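Local coordinates for putative TIM-barrel metal-dependent hydrolase (Mycobacterium avium subsp. paratuberculosis S397, PDB 4DZI), which probably catalyses a metal-dependent hydrolysis as a member of the amidohydrolase family, and holds a pair of metal ions, here cadmium, in a TIM-barrel fold, at residues W149-D153 against W154-R158; P174-A177 against V178-D182. All coordinates share one frame; numbering follows the deposited sequence.

Contact 1 (149-153 with 154-158) comes first along the chain, and contact 2 (174-177 with 178-182) follows it. Their centres lie about 19 Å apart, and their nearest atoms about 7 Å, so they do not touch. Contact 1 is the C-terminal end of helix 136-153 and the loop that leads on to strand 163-165. Contact 2 is the first part of helix 174-186. Helix 136-153 joins the two: its last turn belongs to contact 1, while its Met140, His144 and Asn147 meet contact 2. Arg187, just past helix 174-186, pairs with Asp151 of contact 1. Both contacts are local; side chains from them link helix 136-153 to helix 174-186 and the residue after it, on the outside of the barrel.

Contact 1: W149-D153 against W154-R158; sequences WLDED and WGFDR
Leu150 O takes two backbone hydrogen bonds where the helix ends, from Trp154 N and from Gly155 N, each 2.9 Å long. Gly155 then leaves the helix with positive phi. Asp151 OD1 accepts from Phe156 N at 3.0 Å on the anti side, 22° out of the carboxylate plane. The same side chain lies across the Phe156 ring. Asp151 CB sits 3.8 Å from the centroid of the Phe156 ring, a CH-pi contact over the face. Carboxylate and ring planes are stacked, 14° apart. Leu150 CD2 meets the edge of this ring at Phe156 CE1. The chain of Arg158, bent at chi2 (-90°), brings its guanidinium to the helix end. There Arg158 NH2 donates to Asp151 O at 3.0 Å and more weakly to Glu152 O. One water joins Arg158 NE to Asp151 OD1, and another joins Arg158 NH1 to Asp153 O. Asp151 OD2 forms a salt bridge with Arg187. Trp149 CH2 touches Trp154 CD1 at 3.8 Å, and Trp154 stacks on Tyr16. Leu150 of helix 136-153 and Trp154 just after it touch strand 163-165, and Trp154 and Arg158 also touch helix 103-113.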
ATOM      1  N   TRP C 149     -29.885  16.445  -7.964  1.00 14.35           N
ATOM      2  CA  TRP C 149     -29.272  17.445  -8.794  1.00 15.11           C
ATOM      3  C   TRP C 149     -28.758  16.845 -10.098  1.00 13.75           C
ATOM      4  O   TRP C 149     -28.893  17.414 -11.186  1.00 15.70           O
ATOM      5  CB  TRP C 149     -28.121  18.169  -8.038  1.00 13.60           C
ATOM      6  CG  TRP C 149     -27.292  18.875  -9.072  1.00 15.71           C
ATOM      7  CD1 TRP C 149     -27.597  20.070  -9.711  1.00 16.18           C
ATOM      8  CD2 TRP C 149     -26.104  18.350  -9.769  1.00 11.35           C
ATOM      9  NE1 TRP C 149     -26.692  20.345 -10.678  1.00 17.92           N
ATOM     10  CE2 TRP C 149     -25.735  19.344 -10.743  1.00 15.51           C
ATOM     11  CE3 TRP C 149     -25.301  17.194  -9.627  1.00 12.42           C
ATOM     12  CZ2 TRP C 149     -24.643  19.188 -11.590  1.00 15.85           C
ATOM     13  CZ3 TRP C 149     -24.183  17.055 -10.477  1.00 12.90           C
ATOM     14  CH2 TRP C 149     -23.870  18.033 -11.449  1.00 14.27           C
ATOM     15  N   LEU C 150     -28.137  15.666  -9.986  1.00 13.78           N
ATOM     16  CA  LEU C 150     -27.483  15.050 -11.153  1.00 13.91           C
ATOM     17  C   LEU C 150     -28.521  14.647 -12.202  1.00 16.27           C
ATOM     18  O   LEU C 150     -28.327  14.860 -13.402  1.00 14.07           O
ATOM     19  CB  LEU C 150     -26.698  13.816 -10.713  1.00 12.91           C
ATOM     20  CG  LEU C 150     -25.970  13.046 -11.809  1.00 13.97           C
ATOM     21  CD1 LEU C 150     -24.854  13.841 -12.477  1.00 12.71           C
ATOM     22  CD2 LEU C 150     -25.400  11.770 -11.149  1.00 13.48           C
ATOM     23  N   ASP C 151     -29.618  14.093 -11.727  1.00 14.09           N
ATOM     24  CA  ASP C 151     -30.663  13.625 -12.648  1.00 17.31           C
ATOM     25  C   ASP C 151     -31.333  14.840 -13.296  1.00 17.90           C
ATOM     26  O   ASP C 151     -31.811  14.780 -14.427  1.00 18.54           O
ATOM     27  CB  ASP C 151     -31.690  12.801 -11.884  1.00 19.33           C
ATOM     28  CG  ASP C 151     -32.586  11.937 -12.825  1.00 18.30           C
ATOM     29  OD1 ASP C 151     -32.134  11.549 -13.926  1.00 16.99           O
ATOM     30  OD2 ASP C 151     -33.718  11.623 -12.415  1.00 26.58           O
ATOM     31  N   GLU C 152     -31.395  15.934 -12.551  1.00 15.14           N
ATOM     32  CA  GLU C 152     -31.912  17.191 -13.123  1.00 15.74           C
ATOM     33  C   GLU C 152     -31.037  17.835 -14.201  1.00 22.81           C
ATOM     34  O   GLU C 152     -31.529  18.143 -15.314  1.00 19.12           O
ATOM     35  CB  GLU C 152     -32.192  18.168 -11.988  1.00 18.79           C
ATOM     36  CG  GLU C 152     -32.625  19.565 -12.419  1.00 20.36           C
ATOM     37  CD  GLU C 152     -33.148  20.344 -11.228  1.00 37.03           C
ATOM     38  OE1 GLU C 152     -32.420  20.432 -10.231  1.00 22.56           O
ATOM     39  OE2 GLU C 152     -34.290  20.839 -11.257  1.00 40.98           O
ATOM     40  N   ASP C 153     -29.742  18.042 -13.919  1.00 14.73           N
ATOM     41  CA  ASP C 153     -28.878  18.730 -14.888  1.00 15.10           C
ATOM     42  C   ASP C 153     -28.343  17.824 -16.017  1.00 14.03           C
ATOM     43  O   ASP C 153     -28.131  18.296 -17.159  1.00 17.67           O
ATOM     44  CB  ASP C 153     -27.692  19.447 -14.213  1.00 20.06           C
ATOM     45  CG  ASP C 153     -28.078  20.774 -13.567  1.00 18.86           C
ATOM     46  OD1 ASP C 153     -29.290  21.042 -13.370  1.00 18.11           O
ATOM     47  OD2 ASP C 153     -27.173  21.537 -13.223  1.00 16.38           O
ATOM     48  N   TRP C 154     -28.105  16.545 -15.697  1.00 15.42           N
ATOM     49  CA  TRP C 154     -27.457  15.596 -16.614  1.00 14.67           C
ATOM     50  C   TRP C 154     -28.360  14.448 -17.013  1.00 11.66           C
ATOM     51  O   TRP C 154     -28.401  14.106 -18.206  1.00 16.18           O
ATOM     52  CB  TRP C 154     -26.110  15.091 -16.033  1.00 15.85           C
ATOM     53  CG  TRP C 154     -25.093  16.210 -16.062  1.00 13.56           C
ATOM     54  CD1 TRP C 154     -24.713  17.042 -15.005  1.00 16.30           C
ATOM     55  CD2 TRP C 154     -24.350  16.697 -17.221  1.00 11.99           C
ATOM     56  NE1 TRP C 154     -23.816  17.987 -15.441  1.00 16.79           N
ATOM     57  CE2 TRP C 154     -23.551  17.825 -16.755  1.00 11.26           C
ATOM     58  CE3 TRP C 154     -24.276  16.326 -18.586  1.00 10.78           C
ATOM     59  CZ2 TRP C 154     -22.728  18.532 -17.608  1.00 12.49           C
ATOM     60  CZ3 TRP C 154     -23.435  17.032 -19.422  1.00 15.39           C
ATOM     61  CH2 TRP C 154     -22.685  18.124 -18.960  1.00 15.18           C
ATOM     62  N   GLY C 155     -29.103  13.895 -16.063  1.00 13.75           N
ATOM     63  CA  GLY C 155     -29.980  12.757 -16.301  1.00 14.74           C
ATOM     64  C   GLY C 155     -29.193  11.453 -16.214  1.00 11.00           C
ATOM     65  O   GLY C 155     -28.181  11.297 -16.905  1.00 15.57           O
ATOM     66  N   PHE C 156     -29.654  10.554 -15.359  1.00 14.26           N
ATOM     67  CA  PHE C 156     -28.977   9.274 -15.233  1.00 17.12           C
ATOM     68  C   PHE C 156     -28.848   8.568 -16.592  1.00 15.41           C
ATOM     69  O   PHE C 156     -27.780   8.006 -16.927  1.00 15.93           O
ATOM     70  CB  PHE C 156     -29.658   8.362 -14.216  1.00 15.37           C
ATOM     71  CG  PHE C 156     -29.814   8.955 -12.843  1.00 17.37           C
ATOM     72  CD1 PHE C 156     -28.913   9.891 -12.354  1.00 15.02           C
ATOM     73  CD2 PHE C 156     -30.847   8.523 -12.017  1.00 19.71           C
ATOM     74  CE1 PHE C 156     -29.061  10.404 -11.065  1.00 17.14           C
ATOM     75  CE2 PHE C 156     -30.995   9.030 -10.721  1.00 18.77           C
ATOM     76  CZ  PHE C 156     -30.106   9.979 -10.249  1.00 15.89           C
ATOM     77  N   ASP C 157     -29.925   8.594 -17.404  1.00 16.75           N
ATOM     78  CA  ASP C 157     -29.818   8.070 -18.761  1.00 18.41           C
ATOM     79  C   ASP C 157     -31.028   8.484 -19.609  1.00 18.84           C
ATOM     80  O   ASP C 157     -32.015   7.742 -19.735  1.00 21.83           O
ATOM     81  CB  ASP C 157     -29.630   6.544 -18.755  1.00 18.14           C
ATOM     82  CG  ASP C 157     -29.599   5.947 -20.165  1.00 22.24           C
ATOM     83  OD1 ASP C 157     -29.174   6.634 -21.141  1.00 20.96           O
ATOM     84  OD2 ASP C 157     -30.014   4.772 -20.287  1.00 21.30           O
ATOM     85  N   ARG C 158     -30.940   9.691 -20.157  1.00 19.21           N
ATOM     86  CA  ARG C 158     -32.043  10.259 -20.952  1.00 20.53           C
ATOM     87  C   ARG C 158     -32.229   9.450 -22.229  1.00 18.30           C
ATOM     88  O   ARG C 158     -31.334   8.793 -22.698  1.00 17.49           O
ATOM     89  CB  ARG C 158     -31.725  11.706 -21.300  1.00 19.70           C
ATOM     90  CG  ARG C 158     -31.524  12.612 -20.096  1.00 21.08           C
ATOM     91  CD  ARG C 158     -32.802  13.269 -19.605  1.00 26.42           C
ATOM     92  NE  ARG C 158     -32.549  14.056 -18.383  1.00 18.75           N
ATOM     93  CZ  ARG C 158     -32.072  15.291 -18.351  1.00 17.22           C
ATOM     94  NH1 ARG C 158     -31.762  15.933 -19.469  1.00 19.39           N
ATOM     95  NH2 ARG C 158     -31.880  15.890 -17.182  1.00 18.55           N
TER
HETATM   96  O   HOH W   1     -33.528  12.859 -16.075  1.00 28.26           O
HETATM   97  O   HOH W   2     -30.647  18.439 -18.628  1.00 23.58           O

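Contact 2: P174-A177 against V178-D182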
ATOM      1  N   PRO C 174     -26.875   1.052   5.643  1.00 19.25           N
ATOM      2  CA  PRO C 174     -27.187   0.157   4.542  1.00 20.68           C
ATOM      3  C   PRO C 174     -28.670   0.017   4.209  1.00 27.73           C
ATOM      4  O   PRO C 174     -28.999  -0.357   3.087  1.00 26.36           O
ATOM      5  CB  PRO C 174     -26.638  -1.198   5.011  1.00 25.44           C
ATOM      6  CG  PRO C 174     -25.537  -0.842   5.932  1.00 25.26           C
ATOM      7  CD  PRO C 174     -26.003   0.408   6.644  1.00 24.89           C
ATOM      8  N   THR C 175     -29.550   0.301   5.162  1.00 27.53           N
ATOM      9  CA  THR C 175     -30.991   0.258   4.893  1.00 28.53           C
ATOM     10  C   THR C 175     -31.381   1.443   4.021  1.00 24.12           C
ATOM     11  O   THR C 175     -32.094   1.281   3.023  1.00 23.43           O
ATOM     12  CB  THR C 175     -31.773   0.351   6.202  1.00 31.34           C
ATOM     13  OG1 THR C 175     -31.554  -0.850   6.935  1.00 33.58           O
ATOM     14  CG2 THR C 175     -33.262   0.518   5.935  1.00 29.85           C
ATOM     15  N   ARG C 176     -30.894   2.632   4.395  1.00 24.03           N
ATOM     16  CA  ARG C 176     -31.116   3.817   3.572  1.00 23.73           C
ATOM     17  C   ARG C 176     -30.441   3.680   2.196  1.00 22.35           C
ATOM     18  O   ARG C 176     -30.957   4.198   1.207  1.00 21.69           O
ATOM     19  CB  ARG C 176     -30.707   5.089   4.300  1.00 25.39           C
ATOM     20  CG  ARG C 176     -30.877   6.362   3.494  1.00 43.30           C
ATOM     21  CD  ARG C 176     -32.339   6.709   3.267  1.00 47.08           C
ATOM     22  NE  ARG C 176     -32.517   7.680   2.189  1.00 48.70           N
ATOM     23  CZ  ARG C 176     -32.385   8.996   2.331  1.00 78.14           C
ATOM     24  NH1 ARG C 176     -32.059   9.516   3.510  1.00 58.75           N
ATOM     25  NH2 ARG C 176     -32.581   9.795   1.288  1.00 47.74           N
ATOM     26  N   ALA C 177     -29.323   2.946   2.132  1.00 20.93           N
ATOM     27  CA  ALA C 177     -28.639   2.707   0.862  1.00 20.72           C
ATOM     28  C   ALA C 177     -29.515   1.913  -0.133  1.00 17.06           C
ATOM     29  O   ALA C 177     -29.477   2.167  -1.340  1.00 19.89           O
ATOM     30  CB  ALA C 177     -27.302   1.999   1.103  1.00 22.16           C
ATOM     31  N   VAL C 178     -30.255   0.927   0.377  1.00 20.14           N
ATOM     32  CA  VAL C 178     -31.174   0.154  -0.456  1.00 23.44           C
ATOM     33  C   VAL C 178     -32.264   1.087  -0.997  1.00 17.81           C
ATOM     34  O   VAL C 178     -32.627   1.005  -2.179  1.00 19.65           O
ATOM     35  CB  VAL C 178     -31.800  -1.067   0.282  1.00 23.51           C
ATOM     36  CG1 VAL C 178     -32.915  -1.658  -0.571  1.00 29.35           C
ATOM     37  CG2 VAL C 178     -30.770  -2.149   0.589  1.00 19.88           C
ATOM     38  N   GLU C 179     -32.745   2.013  -0.174  1.00 20.79           N
ATOM     39  CA  GLU C 179     -33.660   3.042  -0.690  1.00 25.14           C
ATOM     40  C   GLU C 179     -33.039   3.915  -1.771  1.00 21.26           C
ATOM     41  O   GLU C 179     -33.694   4.264  -2.723  1.00 22.13           O
ATOM     42  CB  GLU C 179     -34.184   3.951   0.420  1.00 23.53           C
ATOM     43  CG  GLU C 179     -35.050   3.216   1.424  1.00 38.78           C
ATOM     44  CD  GLU C 179     -35.484   4.118   2.558  1.00 46.26           C
ATOM     45  OE1 GLU C 179     -35.650   5.333   2.310  1.00 59.60           O
ATOM     46  OE2 GLU C 179     -35.649   3.610   3.688  1.00 67.79           O
ATOM     47  N   GLU C 180     -31.783   4.327  -1.587  1.00 17.54           N
ATOM     48  CA  GLU C 180     -31.146   5.119  -2.624  1.00 20.87           C
ATOM     49  C   GLU C 180     -31.013   4.320  -3.918  1.00 15.74           C
ATOM     50  O   GLU C 180     -31.204   4.854  -5.002  1.00 18.84           O
ATOM     51  CB  GLU C 180     -29.751   5.613  -2.175  1.00 19.15           C
ATOM     52  CG  GLU C 180     -29.253   6.736  -3.081  1.00 19.63           C
ATOM     53  CD  GLU C 180     -30.034   8.031  -2.868  1.00 18.16           C
ATOM     54  OE1 GLU C 180     -30.432   8.313  -1.700  1.00 20.33           O
ATOM     55  OE2 GLU C 180     -30.238   8.777  -3.849  1.00 19.91           O
ATOM     56  N   VAL C 181     -30.641   3.049  -3.813  1.00 16.24           N
ATOM     57  CA  VAL C 181     -30.436   2.258  -4.999  1.00 16.17           C
ATOM     58  C   VAL C 181     -31.789   2.087  -5.722  1.00 20.34           C
ATOM     59  O   VAL C 181     -31.895   2.278  -6.922  1.00 19.46           O
ATOM     60  CB  VAL C 181     -29.876   0.864  -4.697  1.00 24.50           C
ATOM     61  CG1 VAL C 181     -30.003  -0.011  -5.933  1.00 27.07           C
ATOM     62  CG2 VAL C 181     -28.429   0.932  -4.232  1.00 25.30           C
ATOM     63  N   ASP C 182     -32.829   1.744  -4.973  1.00 25.15           N
ATOM     64  CA  ASP C 182     -34.159   1.647  -5.581  1.00 24.87           C
ATOM     65  C   ASP C 182     -34.558   2.939  -6.293  1.00 23.45           C
ATOM     66  O   ASP C 182     -35.099   2.894  -7.401  1.00 22.68           O
ATOM     67  CB  ASP C 182     -35.217   1.264  -4.529  1.00 23.11           C
ATOM     68  CG  ASP C 182     -35.110  -0.188  -4.104  1.00 33.60           C
ATOM     69  OD1 ASP C 182     -34.410  -0.959  -4.807  1.00 27.16           O
ATOM     70  OD2 ASP C 182     -35.726  -0.563  -3.072  1.00 32.84           O
TER
HETATM   71  O   HOH W   3     -32.781   8.051  -0.663  1.00 40.54           O
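Arg176 faces two glutamates, yet neither salt bridge has an N-H aimed at its oxygen. Arg176 NE is 3.9 Å from Glu179 OE1, and Arg176 NH2 is 4.0 Å from Glu180 OE1. Both oxygens lie well out of the guanidinium plane, so these long pairs rest on charge alone. A water closes the second gap. It accepts from Arg176 NH2 and donates to Glu180 OE1, at 2.6 Å in each case, and sits at the guanidinium edge. A bend at chi2 (69°) carries Arg176 CD alongside Glu179 OE1, at 3.7 Å. Such i to i+3 and i to i+4 pairs form a salt-bridge network along one side of an alpha helix, here the opening turns of helix 174-186. The backbone hydrogen bonds tighten along it: Val178 N to Pro174 O is 3.3 Å, while Val181 N to Ala177 O is 2.9 Å. Before the first turn, Asp173 OD1 accepts from Arg176 N. Glu180 OE2 is held by His144 and Asn147 of helix 136-153, so this carboxylate links two helices. Ala177 is buried and touches Met140 of that helix and Val216 of helix 214-223, which Val178 also touches.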